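Local coordinates for protein endo-beta-mannanase (Opitutaceae bacterium TAV5, PDB 7BOB) that probably removes mannose units from beta-1,4-mannan chains as a family 5 exo-beta-1,4-mannosidase, forming a homotrimer, at residues S6-D11 / R16-G21; F54-F59 / H147-D152; W247-G252 / E408-L413; L413-H418 / S564-R569. One frame throughout, in Å; residues are numbered along the deposited sequence.

Contact 1: S6-D11 / R16-G21; sequences SGYFRD and RFIPVG
S6 sets its CB against R16, 4.1 Å from R16 NH2. The chain bends here and its two arms meet at about a right angle, leading into strand 20-23, the first strand of the (beta/alpha)8 barrel. Y8 carries more of the contact. The guanidinium of R16 stacks over one face of its ring, with the two planes 26° apart. R16 CZ is 4.2 Å from the centroid of the Y8 ring, an off-centre cation-pi contact. R16 gets there with CG anti to its backbone N (chi1 -178°) and one bend further out, at chi3. D4 OD2, outside both segments, forms salt bridges to R16 NH2 and R10 NH2. With an alanine in place of R16, the Y8 face would probably lose its flat cover and D4 one of its two arginine partners. At the CD2 side of the same ring, I18 CD1 packs 3.8 Å from Y8 CD2. F9 O takes a hydrogen bond from F17 N at 3.1 Å, and F9 N reaches F17 O through a water. P19 CG lies over one face of the F9 ring, 4.0 Å from the F9 centroid. F9 CB covers a face of the F17 ring, 4.2 Å from the F17 centroid. R10 forms a single beta bridge with R16 and gives its NH1 to G14 O. D11 N comes to the edge of the F17 ring, 4.0 Å from F17 CD2.

Contact 2: F54-F59 / H147-D152; sequences FNTVRF and HLCGID
R58 holds D152 side-on in a buried salt bridge. Two nitrogens grip one oxygen: R58 NE lies 2.9 Å from D152 OD2, and R58 NH2 lies 2.7 Å from D152 OD2. The oxygen sits at the edge of the guanidinium, in its plane, but the carboxylate is turned 66° away from that plane. NH2 meets the syn lone pair of OD2, while NE comes from above the carboxylate plane. The arginine chain is extended from CG to NE, with CG anti to the backbone N (chi1 179°), which carries the guanidinium across to the aspartate. The second touch is apolar: T56 CG2 rests 3.5 Å from C149 SG. The residues lie on or next to strands 56-62 and 151-154 of the parallel (beta/alpha)8 barrel. Strand 94-101 runs between them, so the link is made by side chains. Around the salt bridge, S98 OG also bonds D152 OD2, and Q280 NE2 bonds D152 OD1. R58 NH2 also reaches N155 OD1, and R58 NH1 bonds N23 OD1 and forms a salt bridge with E281. P19 packs on the side chains of both T56 and C149.

Contact 3: W247-G252 / E408-L413; sequences WHPVQG and ETSRRL
P249 sets its CB against the aliphatic part of R411, 3.7 Å from R411 CG. V250 meets the same methylene: its CG2 is 3.7 Å from R411 CG, and the two side chains cross at a slant. The same V250 methyl also rests on the helix backbone, 3.6 Å from R411 O. The carbonyl of P249 faces the arginine too. P249 O lies 3.2 Å from R411 CG and 3.4 Å from R411 CD. It is near the plane of the guanidinium, at its edge, but no hydrogen bond crosses this contact. CG and CD of the arginine do the touching; beyond them the chain bends at chi3 (49°). Next to it, P249 CG packs on S410 OG at 3.7 Å, while that hydroxyl bonds back to P406 O of its own helix. The contact joins two domains. Residues 247-252 belong to the loop after barrel strand 237-241, and helix 406-422 belongs to the following domain, built round a mixed beta sheet. A glycine in place of R411 removes the methylene shared by P249 and V250 and would probably open a gap between loop and helix. L563 of helix 558-564 also packs on both V250 and R411. Further along the loop, Q251 touches G518 of the second subunit.

Contact 4: L413-H418 / S564-R569; sequences LILAHH and SQWPDR
L415 and W566 make the tight part of this contact between a helix and a turn. Helix 406-422 faces the short 3-10 turn at 566-567, which links helices 558-564 and 569-583 in the same domain. L415 brings its CD1 to the edge of the indole, near its plane, 3.6 Å from W566 CZ3 and 3.9 Å from W566 CH2. Leucine and indole run past one another in antiparallel fashion. W566 is held on other sides as well. R569 CD lies over one face of the indole, 3.7 Å above its plane, and W566 NE1 bonds Q251 O in the barrel loop. F562 and L563 of helix 558-564 also pack on L415. The other part is looser and polar. H418 and R569 reach toward each other with their planes 89° apart, and no hydrogen bond joins them. E573 brings them together instead, bonding H418 NE2 with one oxygen and forming a salt bridge to R569 NE with the other, while D257 forms a second salt bridge, at R569 NH1. P567 and D568 lie on the exposed side of the turn. The R569 chain is stretched out as far as NE, chi1 -173° setting CG opposite the backbone N. This reach leaves R569 NH2 4.0 Å from H418 NE2.

In the fold
From the N terminus, contact 1 closes a short loop before barrel strand 20-23. Contact 2 then closes a longer loop, from strand 56-62 to strand 151-154. The two touch: the N55 side chain hydrogen-bonds I18 O and V20 N, where neighbouring strands 20-23 and 56-62 begin. Contact 3 spans from the barrel loop at 247-252 to helix 406-422 and ties the barrel to the following domain. Contact 4 reaches from the same helix to the turn at 564-569, within that domain. The four follow in series, none nested or crossing. Contacts 3 and 4 share L413, and their centres lie about 8 Å apart. Contacts 2 and 4 lie about 37 Å apart, centre to centre.

Contact 1: S6-D11 / R16-G21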
# COMPACT_ATOMS: atom_id res chain seq x y z
N SER A 6 -9.84 -38.94 19.78
CA SER A 6 -10.09 -38.74 18.36
C SER A 6 -10.65 -37.35 18.04
O SER A 6 -11.12 -37.13 16.91
CB SER A 6 -11.04 -39.82 17.83
OG SER A 6 -10.70 -41.07 18.39
N GLY A 7 -10.64 -36.42 19.00
CA GLY A 7 -11.09 -35.06 18.77
C GLY A 7 -12.58 -34.81 18.88
O GLY A 7 -13.06 -33.79 18.36
N TYR A 8 -13.34 -35.67 19.56
CA TYR A 8 -14.79 -35.54 19.61
C TYR A 8 -15.27 -35.13 21.00
O TYR A 8 -14.62 -35.43 22.02
CB TYR A 8 -15.47 -36.85 19.18
CG TYR A 8 -15.32 -37.08 17.70
CD1 TYR A 8 -14.25 -37.81 17.18
CD2 TYR A 8 -16.23 -36.53 16.81
CE1 TYR A 8 -14.10 -38.00 15.81
CE2 TYR A 8 -16.09 -36.71 15.44
CZ TYR A 8 -15.03 -37.44 14.94
OH TYR A 8 -14.91 -37.59 13.58
N PHE A 9 -16.39 -34.41 21.02
CA PHE A 9 -17.06 -34.06 22.26
C PHE A 9 -17.56 -35.29 23.02
O PHE A 9 -18.08 -36.25 22.42
CB PHE A 9 -18.25 -33.16 21.96
CG PHE A 9 -17.88 -31.74 21.66
CD1 PHE A 9 -17.58 -31.35 20.37
CD2 PHE A 9 -17.81 -30.80 22.68
CE1 PHE A 9 -17.23 -30.05 20.10
CE2 PHE A 9 -17.47 -29.51 22.42
CZ PHE A 9 -17.18 -29.12 21.13
N ARG A 10 -17.44 -35.25 24.34
CA ARG A 10 -18.03 -36.24 25.22
C ARG A 10 -18.81 -35.54 26.33
O ARG A 10 -18.35 -34.53 26.87
CB ARG A 10 -16.96 -37.15 25.81
CG ARG A 10 -16.82 -38.45 25.05
CD ARG A 10 -15.94 -39.46 25.78
NE ARG A 10 -15.23 -40.29 24.81
CZ ARG A 10 -15.79 -41.26 24.08
NH1 ARG A 10 -17.08 -41.56 24.22
NH2 ARG A 10 -15.05 -41.94 23.22
N ASP A 11 -19.98 -36.08 26.67
CA ASP A 11 -20.79 -35.50 27.74
C ASP A 11 -20.32 -36.02 29.10
O ASP A 11 -19.46 -36.90 29.19
CB ASP A 11 -22.28 -35.79 27.54
CG ASP A 11 -22.59 -37.27 27.48
OD1 ASP A 11 -21.77 -38.09 27.94
OD2 ASP A 11 -23.67 -37.62 26.94
N ARG A 16 -20.23 -40.12 23.50
CA ARG A 16 -19.87 -39.16 22.47
C ARG A 16 -21.11 -38.39 22.02
O ARG A 16 -22.20 -38.95 21.95
CB ARG A 16 -19.23 -39.88 21.28
CG ARG A 16 -18.78 -38.94 20.17
CD ARG A 16 -18.16 -39.69 19.01
NE ARG A 16 -16.78 -40.06 19.32
CZ ARG A 16 -16.01 -40.78 18.51
NH1 ARG A 16 -16.50 -41.20 17.34
NH2 ARG A 16 -14.76 -41.06 18.86
N PHE A 17 -20.94 -37.10 21.71
CA PHE A 17 -22.02 -36.45 20.97
C PHE A 17 -21.47 -35.46 19.95
O PHE A 17 -20.37 -34.92 20.08
CB PHE A 17 -23.05 -35.79 21.91
CG PHE A 17 -22.65 -34.47 22.43
CD1 PHE A 17 -23.19 -33.31 21.88
CD2 PHE A 17 -21.76 -34.36 23.49
CE1 PHE A 17 -22.84 -32.06 22.36
CE2 PHE A 17 -21.39 -33.10 24.00
CZ PHE A 17 -21.94 -31.96 23.43
N ILE A 18 -22.26 -35.28 18.89
CA ILE A 18 -21.96 -34.44 17.75
C ILE A 18 -22.84 -33.20 17.87
O ILE A 18 -24.06 -33.29 17.66
CB ILE A 18 -22.21 -35.17 16.42
CG1 ILE A 18 -21.54 -36.55 16.39
CG2 ILE A 18 -21.74 -34.30 15.27
CD1 ILE A 18 -20.03 -36.54 16.48
N PRO A 19 -22.28 -32.05 18.23
CA PRO A 19 -23.10 -30.83 18.24
C PRO A 19 -23.68 -30.58 16.86
O PRO A 19 -22.97 -30.64 15.85
CB PRO A 19 -22.09 -29.74 18.65
CG PRO A 19 -21.05 -30.47 19.43
CD PRO A 19 -20.93 -31.83 18.77
N VAL A 20 -24.99 -30.40 16.80
CA VAL A 20 -25.66 -29.97 15.58
C VAL A 20 -26.73 -28.96 15.97
O VAL A 20 -27.38 -29.10 17.01
CB VAL A 20 -26.26 -31.15 14.77
CG1 VAL A 20 -25.18 -32.14 14.32
CG2 VAL A 20 -27.33 -31.90 15.56
N GLY A 21 -26.89 -27.93 15.15
CA GLY A 21 -27.82 -26.85 15.49
C GLY A 21 -27.47 -25.59 14.71
O GLY A 21 -26.90 -25.66 13.62
O HOH W 1 -18.01 -34.27 18.53

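Contact 2: F54-F59 / H147-D152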
# COMPACT_ATOMS: atom_id res chain seq x y z
N PHE A 54 -31.95 -30.82 16.71
CA PHE A 54 -30.74 -30.13 17.12
C PHE A 54 -30.47 -30.36 18.59
O PHE A 54 -31.39 -30.48 19.39
CB PHE A 54 -30.86 -28.63 16.83
CG PHE A 54 -30.94 -28.29 15.36
CD1 PHE A 54 -30.52 -29.20 14.40
CD2 PHE A 54 -31.43 -27.05 14.94
CE1 PHE A 54 -30.58 -28.88 13.04
CE2 PHE A 54 -31.51 -26.73 13.59
CZ PHE A 54 -31.08 -27.65 12.63
N ASN A 55 -29.20 -30.42 18.95
CA ASN A 55 -28.82 -30.64 20.34
C ASN A 55 -27.95 -29.52 20.90
O ASN A 55 -27.49 -29.63 22.04
CB ASN A 55 -28.11 -32.00 20.49
CG ASN A 55 -26.82 -32.07 19.69
OD1 ASN A 55 -26.21 -31.03 19.36
ND2 ASN A 55 -26.38 -33.29 19.36
N THR A 56 -27.69 -28.46 20.12
CA THR A 56 -26.88 -27.34 20.57
C THR A 56 -27.41 -26.03 19.97
O THR A 56 -28.05 -26.02 18.92
CB THR A 56 -25.41 -27.49 20.19
OG1 THR A 56 -25.32 -27.80 18.80
CG2 THR A 56 -24.74 -28.63 20.97
N VAL A 57 -27.14 -24.93 20.66
CA VAL A 57 -27.49 -23.61 20.14
C VAL A 57 -26.37 -22.67 20.55
O VAL A 57 -26.01 -22.61 21.73
CB VAL A 57 -28.86 -23.11 20.62
CG1 VAL A 57 -28.97 -23.06 22.17
CG2 VAL A 57 -29.20 -21.73 19.97
N ARG A 58 -25.77 -22.00 19.57
CA ARG A 58 -24.77 -20.97 19.83
C ARG A 58 -25.45 -19.61 19.90
O ARG A 58 -26.22 -19.25 19.01
CB ARG A 58 -23.70 -20.96 18.74
CG ARG A 58 -22.63 -19.89 18.94
CD ARG A 58 -21.42 -20.17 18.08
NE ARG A 58 -20.34 -19.19 18.23
CZ ARG A 58 -19.88 -18.41 17.25
NH1 ARG A 58 -20.43 -18.43 16.03
NH2 ARG A 58 -18.87 -17.59 17.48
N PHE A 59 -25.18 -18.88 20.97
CA PHE A 59 -25.74 -17.55 21.10
C PHE A 59 -24.70 -16.63 21.73
O PHE A 59 -23.68 -17.07 22.26
CB PHE A 59 -27.07 -17.58 21.87
CG PHE A 59 -26.94 -17.97 23.32
CD1 PHE A 59 -27.38 -19.21 23.75
CD2 PHE A 59 -26.43 -17.09 24.26
CE1 PHE A 59 -27.30 -19.58 25.08
CE2 PHE A 59 -26.34 -17.46 25.61
CZ PHE A 59 -26.76 -18.70 26.01
N HIS A 147 -24.24 -28.78 31.34
CA HIS A 147 -25.15 -28.80 30.20
C HIS A 147 -24.70 -27.87 29.08
O HIS A 147 -25.44 -27.65 28.12
CB HIS A 147 -26.56 -28.47 30.66
CG HIS A 147 -27.00 -29.31 31.81
ND1 HIS A 147 -27.07 -30.69 31.75
CD2 HIS A 147 -27.34 -28.98 33.08
CE1 HIS A 147 -27.46 -31.17 32.91
NE2 HIS A 147 -27.63 -30.15 33.74
N LEU A 148 -23.49 -27.33 29.18
CA LEU A 148 -22.97 -26.48 28.12
C LEU A 148 -22.43 -27.33 26.98
O LEU A 148 -22.22 -28.54 27.11
CB LEU A 148 -21.85 -25.58 28.66
CG LEU A 148 -22.31 -24.65 29.77
CD1 LEU A 148 -21.15 -23.78 30.22
CD2 LEU A 148 -23.47 -23.81 29.26
N CYS A 149 -22.24 -26.69 25.84
CA CYS A 149 -21.46 -27.27 24.76
C CYS A 149 -20.20 -26.45 24.60
O CYS A 149 -19.98 -25.84 23.55
CB CYS A 149 -22.26 -27.32 23.46
SG CYS A 149 -21.41 -28.15 22.05
N GLY A 150 -19.39 -26.37 25.66
CA GLY A 150 -18.22 -25.50 25.65
C GLY A 150 -18.59 -24.04 25.85
O GLY A 150 -19.73 -23.62 25.69
N ILE A 151 -17.58 -23.25 26.21
CA ILE A 151 -17.72 -21.80 26.29
C ILE A 151 -16.94 -21.18 25.13
O ILE A 151 -15.73 -21.41 24.99
CB ILE A 151 -17.24 -21.25 27.64
CG1 ILE A 151 -18.13 -21.82 28.77
CG2 ILE A 151 -17.22 -19.71 27.62
CD1 ILE A 151 -17.55 -21.66 30.15
N ASP A 152 -17.63 -20.38 24.31
CA ASP A 152 -17.05 -19.72 23.15
C ASP A 152 -16.42 -18.39 23.56
O ASP A 152 -17.13 -17.48 24.01
CB ASP A 152 -18.13 -19.52 22.08
CG ASP A 152 -17.56 -19.13 20.74
OD1 ASP A 152 -16.44 -19.58 20.43
OD2 ASP A 152 -18.22 -18.38 19.99

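Contact 3: W247-G252 / E408-L413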
# COMPACT_ATOMS: atom_id res chain seq x y z
N TRP A 247 -14.78 -13.70 -0.33
CA TRP A 247 -14.34 -13.91 1.04
C TRP A 247 -13.13 -14.84 1.14
O TRP A 247 -12.76 -15.22 2.25
CB TRP A 247 -15.49 -14.46 1.91
CG TRP A 247 -16.62 -13.47 2.08
CD1 TRP A 247 -16.76 -12.28 1.43
CD2 TRP A 247 -17.76 -13.61 2.92
NE1 TRP A 247 -17.92 -11.66 1.81
CE2 TRP A 247 -18.56 -12.45 2.73
CE3 TRP A 247 -18.21 -14.60 3.79
CZ2 TRP A 247 -19.76 -12.25 3.40
CZ3 TRP A 247 -19.40 -14.39 4.48
CH2 TRP A 247 -20.17 -13.23 4.27
N HIS A 248 -12.52 -15.21 0.02
CA HIS A 248 -11.43 -16.17 0.02
C HIS A 248 -10.32 -15.68 -0.91
O HIS A 248 -10.59 -14.93 -1.85
CB HIS A 248 -11.92 -17.55 -0.44
CG HIS A 248 -13.08 -18.04 0.36
ND1 HIS A 248 -12.93 -18.80 1.51
CD2 HIS A 248 -14.41 -17.83 0.22
CE1 HIS A 248 -14.11 -19.05 2.03
NE2 HIS A 248 -15.03 -18.48 1.27
N PRO A 249 -9.07 -16.10 -0.67
CA PRO A 249 -7.97 -15.60 -1.50
C PRO A 249 -7.92 -16.21 -2.90
O PRO A 249 -7.14 -15.72 -3.73
CB PRO A 249 -6.73 -15.99 -0.69
CG PRO A 249 -7.14 -17.24 0.01
CD PRO A 249 -8.60 -17.01 0.38
N VAL A 250 -8.68 -17.27 -3.17
CA VAL A 250 -8.88 -17.80 -4.52
C VAL A 250 -10.36 -17.66 -4.84
O VAL A 250 -11.21 -18.11 -4.06
CB VAL A 250 -8.44 -19.27 -4.64
CG1 VAL A 250 -8.61 -19.74 -6.08
CG2 VAL A 250 -7.01 -19.44 -4.16
N GLN A 251 -10.67 -17.06 -5.97
CA GLN A 251 -12.05 -16.70 -6.31
C GLN A 251 -12.75 -17.87 -7.00
O GLN A 251 -12.53 -18.13 -8.18
CB GLN A 251 -12.04 -15.46 -7.19
CG GLN A 251 -13.29 -14.64 -7.16
CD GLN A 251 -13.17 -13.49 -6.22
OE1 GLN A 251 -12.20 -13.40 -5.45
NE2 GLN A 251 -14.16 -12.59 -6.25
N GLY A 252 -13.59 -18.59 -6.25
CA GLY A 252 -14.44 -19.60 -6.86
C GLY A 252 -15.65 -18.99 -7.53
O GLY A 252 -15.84 -17.78 -7.56
N GLU A 408 -0.45 -15.77 0.83
CA GLU A 408 0.29 -16.35 -0.29
C GLU A 408 0.32 -17.86 -0.21
O GLU A 408 0.09 -18.56 -1.21
CB GLU A 408 1.71 -15.80 -0.32
CG GLU A 408 1.81 -14.36 -0.82
CD GLU A 408 1.30 -14.20 -2.25
OE1 GLU A 408 1.29 -15.21 -3.02
OE2 GLU A 408 0.92 -13.07 -2.61
N THR A 409 0.65 -18.40 0.97
CA THR A 409 0.71 -19.84 1.11
C THR A 409 -0.66 -20.45 0.86
O THR A 409 -0.78 -21.43 0.12
CB THR A 409 1.22 -20.21 2.50
OG1 THR A 409 2.51 -19.62 2.69
CG2 THR A 409 1.28 -21.75 2.70
N SER A 410 -1.70 -19.85 1.44
CA SER A 410 -3.01 -20.47 1.39
C SER A 410 -3.61 -20.42 -0.00
O SER A 410 -4.38 -21.31 -0.37
CB SER A 410 -3.95 -19.81 2.40
OG SER A 410 -4.33 -18.51 1.99
N ARG A 411 -3.30 -19.39 -0.79
CA ARG A 411 -3.72 -19.39 -2.19
C ARG A 411 -3.19 -20.61 -2.93
O ARG A 411 -3.91 -21.23 -3.72
CB ARG A 411 -3.24 -18.12 -2.91
CG ARG A 411 -4.32 -17.12 -3.25
CD ARG A 411 -3.74 -15.68 -3.40
NE ARG A 411 -2.57 -15.65 -4.28
CZ ARG A 411 -2.64 -15.59 -5.61
NH1 ARG A 411 -3.86 -15.57 -6.18
NH2 ARG A 411 -1.53 -15.57 -6.36
N ARG A 412 -1.92 -20.95 -2.68
CA ARG A 412 -1.31 -22.08 -3.38
C ARG A 412 -1.85 -23.40 -2.85
O ARG A 412 -2.03 -24.36 -3.62
CB ARG A 412 0.21 -22.05 -3.21
CG ARG A 412 0.89 -20.83 -3.80
CD ARG A 412 2.30 -20.66 -3.23
NE ARG A 412 3.18 -19.90 -4.12
CZ ARG A 412 3.27 -18.57 -4.08
NH1 ARG A 412 2.54 -17.88 -3.19
NH2 ARG A 412 4.08 -17.93 -4.93
N LEU A 413 -2.12 -23.46 -1.54
CA LEU A 413 -2.63 -24.69 -0.97
C LEU A 413 -4.06 -24.93 -1.44
O LEU A 413 -4.42 -26.07 -1.78
CB LEU A 413 -2.53 -24.63 0.55
CG LEU A 413 -1.13 -24.71 1.17
CD1 LEU A 413 -1.21 -24.55 2.68
CD2 LEU A 413 -0.46 -26.01 0.82

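Contact 4: L413-H418 / S564-R569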
# COMPACT_ATOMS: atom_id res chain seq x y z
N LEU A 413 -2.12 -23.46 -1.54
CA LEU A 413 -2.63 -24.69 -0.97
C LEU A 413 -4.06 -24.93 -1.44
O LEU A 413 -4.42 -26.07 -1.78
CB LEU A 413 -2.53 -24.63 0.55
CG LEU A 413 -1.13 -24.71 1.17
CD1 LEU A 413 -1.21 -24.55 2.68
CD2 LEU A 413 -0.46 -26.01 0.82
N ILE A 414 -4.87 -23.87 -1.52
CA ILE A 414 -6.27 -24.03 -1.90
C ILE A 414 -6.37 -24.62 -3.30
O ILE A 414 -7.14 -25.56 -3.55
CB ILE A 414 -7.00 -22.68 -1.80
CG1 ILE A 414 -7.32 -22.37 -0.33
CG2 ILE A 414 -8.26 -22.69 -2.67
CD1 ILE A 414 -7.79 -20.93 -0.08
N LEU A 415 -5.58 -24.08 -4.23
CA LEU A 415 -5.67 -24.49 -5.63
C LEU A 415 -5.09 -25.88 -5.82
O LEU A 415 -5.68 -26.71 -6.53
CB LEU A 415 -4.92 -23.49 -6.52
CG LEU A 415 -5.00 -23.85 -8.00
CD1 LEU A 415 -6.41 -23.63 -8.52
CD2 LEU A 415 -4.00 -23.05 -8.80
N ALA A 416 -3.93 -26.16 -5.23
CA ALA A 416 -3.37 -27.50 -5.32
C ALA A 416 -4.35 -28.52 -4.74
O ALA A 416 -4.58 -29.58 -5.33
CB ALA A 416 -2.03 -27.57 -4.61
N HIS A 417 -4.96 -28.19 -3.59
CA HIS A 417 -5.93 -29.08 -2.95
C HIS A 417 -7.10 -29.37 -3.88
O HIS A 417 -7.52 -30.53 -4.01
CB HIS A 417 -6.42 -28.44 -1.65
CG HIS A 417 -7.49 -29.23 -0.96
ND1 HIS A 417 -8.83 -28.89 -1.02
CD2 HIS A 417 -7.42 -30.33 -0.17
CE1 HIS A 417 -9.53 -29.74 -0.30
NE2 HIS A 417 -8.70 -30.63 0.22
N HIS A 418 -7.62 -28.34 -4.55
CA HIS A 418 -8.76 -28.55 -5.44
C HIS A 418 -8.35 -29.33 -6.69
O HIS A 418 -9.08 -30.23 -7.14
CB HIS A 418 -9.37 -27.20 -5.83
CG HIS A 418 -10.14 -27.24 -7.11
ND1 HIS A 418 -11.34 -27.93 -7.24
CD2 HIS A 418 -9.89 -26.68 -8.32
CE1 HIS A 418 -11.79 -27.78 -8.48
NE2 HIS A 418 -10.94 -27.02 -9.15
N SER A 564 -2.17 -17.01 -11.99
CA SER A 564 -2.09 -15.84 -12.86
C SER A 564 -2.93 -15.98 -14.12
O SER A 564 -3.23 -14.97 -14.77
CB SER A 564 -0.63 -15.54 -13.25
OG SER A 564 -0.12 -16.51 -14.16
N GLN A 565 -3.31 -17.20 -14.51
CA GLN A 565 -4.16 -17.43 -15.67
C GLN A 565 -5.60 -17.75 -15.28
O GLN A 565 -6.33 -18.39 -16.06
CB GLN A 565 -3.56 -18.52 -16.57
CG GLN A 565 -2.05 -18.27 -16.91
CD GLN A 565 -1.80 -16.92 -17.61
OE1 GLN A 565 -1.04 -16.07 -17.11
NE2 GLN A 565 -2.44 -16.72 -18.75
N TRP A 566 -6.02 -17.25 -14.12
CA TRP A 566 -7.37 -17.47 -13.63
C TRP A 566 -8.48 -17.10 -14.61
O TRP A 566 -9.48 -17.84 -14.66
CB TRP A 566 -7.57 -16.71 -12.32
CG TRP A 566 -8.62 -17.35 -11.46
CD1 TRP A 566 -9.83 -16.82 -11.10
CD2 TRP A 566 -8.56 -18.65 -10.88
NE1 TRP A 566 -10.51 -17.71 -10.32
CE2 TRP A 566 -9.76 -18.85 -10.17
CE3 TRP A 566 -7.60 -19.67 -10.88
CZ2 TRP A 566 -10.03 -20.02 -9.48
CZ3 TRP A 566 -7.87 -20.83 -10.19
CH2 TRP A 566 -9.07 -21.00 -9.50
N PRO A 567 -8.40 -16.00 -15.38
CA PRO A 567 -9.51 -15.69 -16.30
C PRO A 567 -9.76 -16.75 -17.36
O PRO A 567 -10.88 -16.80 -17.90
CB PRO A 567 -9.09 -14.36 -16.92
CG PRO A 567 -8.23 -13.74 -15.88
CD PRO A 567 -7.43 -14.90 -15.36
N ASP A 568 -8.78 -17.59 -17.68
CA ASP A 568 -8.97 -18.69 -18.62
C ASP A 568 -9.21 -20.02 -17.89
O ASP A 568 -8.99 -21.09 -18.46
CB ASP A 568 -7.77 -18.79 -19.56
CG ASP A 568 -7.69 -17.60 -20.53
OD1 ASP A 568 -8.66 -17.37 -21.28
OD2 ASP A 568 -6.66 -16.87 -20.52
N ARG A 569 -9.69 -19.95 -16.65
CA ARG A 569 -9.88 -21.14 -15.82
C ARG A 569 -10.68 -22.24 -16.51
O ARG A 569 -10.34 -23.43 -16.44
CB ARG A 569 -10.56 -20.70 -14.52
CG ARG A 569 -10.68 -21.77 -13.50
CD ARG A 569 -11.70 -21.44 -12.40
NE ARG A 569 -12.11 -22.71 -11.81
CZ ARG A 569 -13.11 -22.89 -10.95
NH1 ARG A 569 -13.86 -21.87 -10.54
NH2 ARG A 569 -13.35 -24.12 -10.52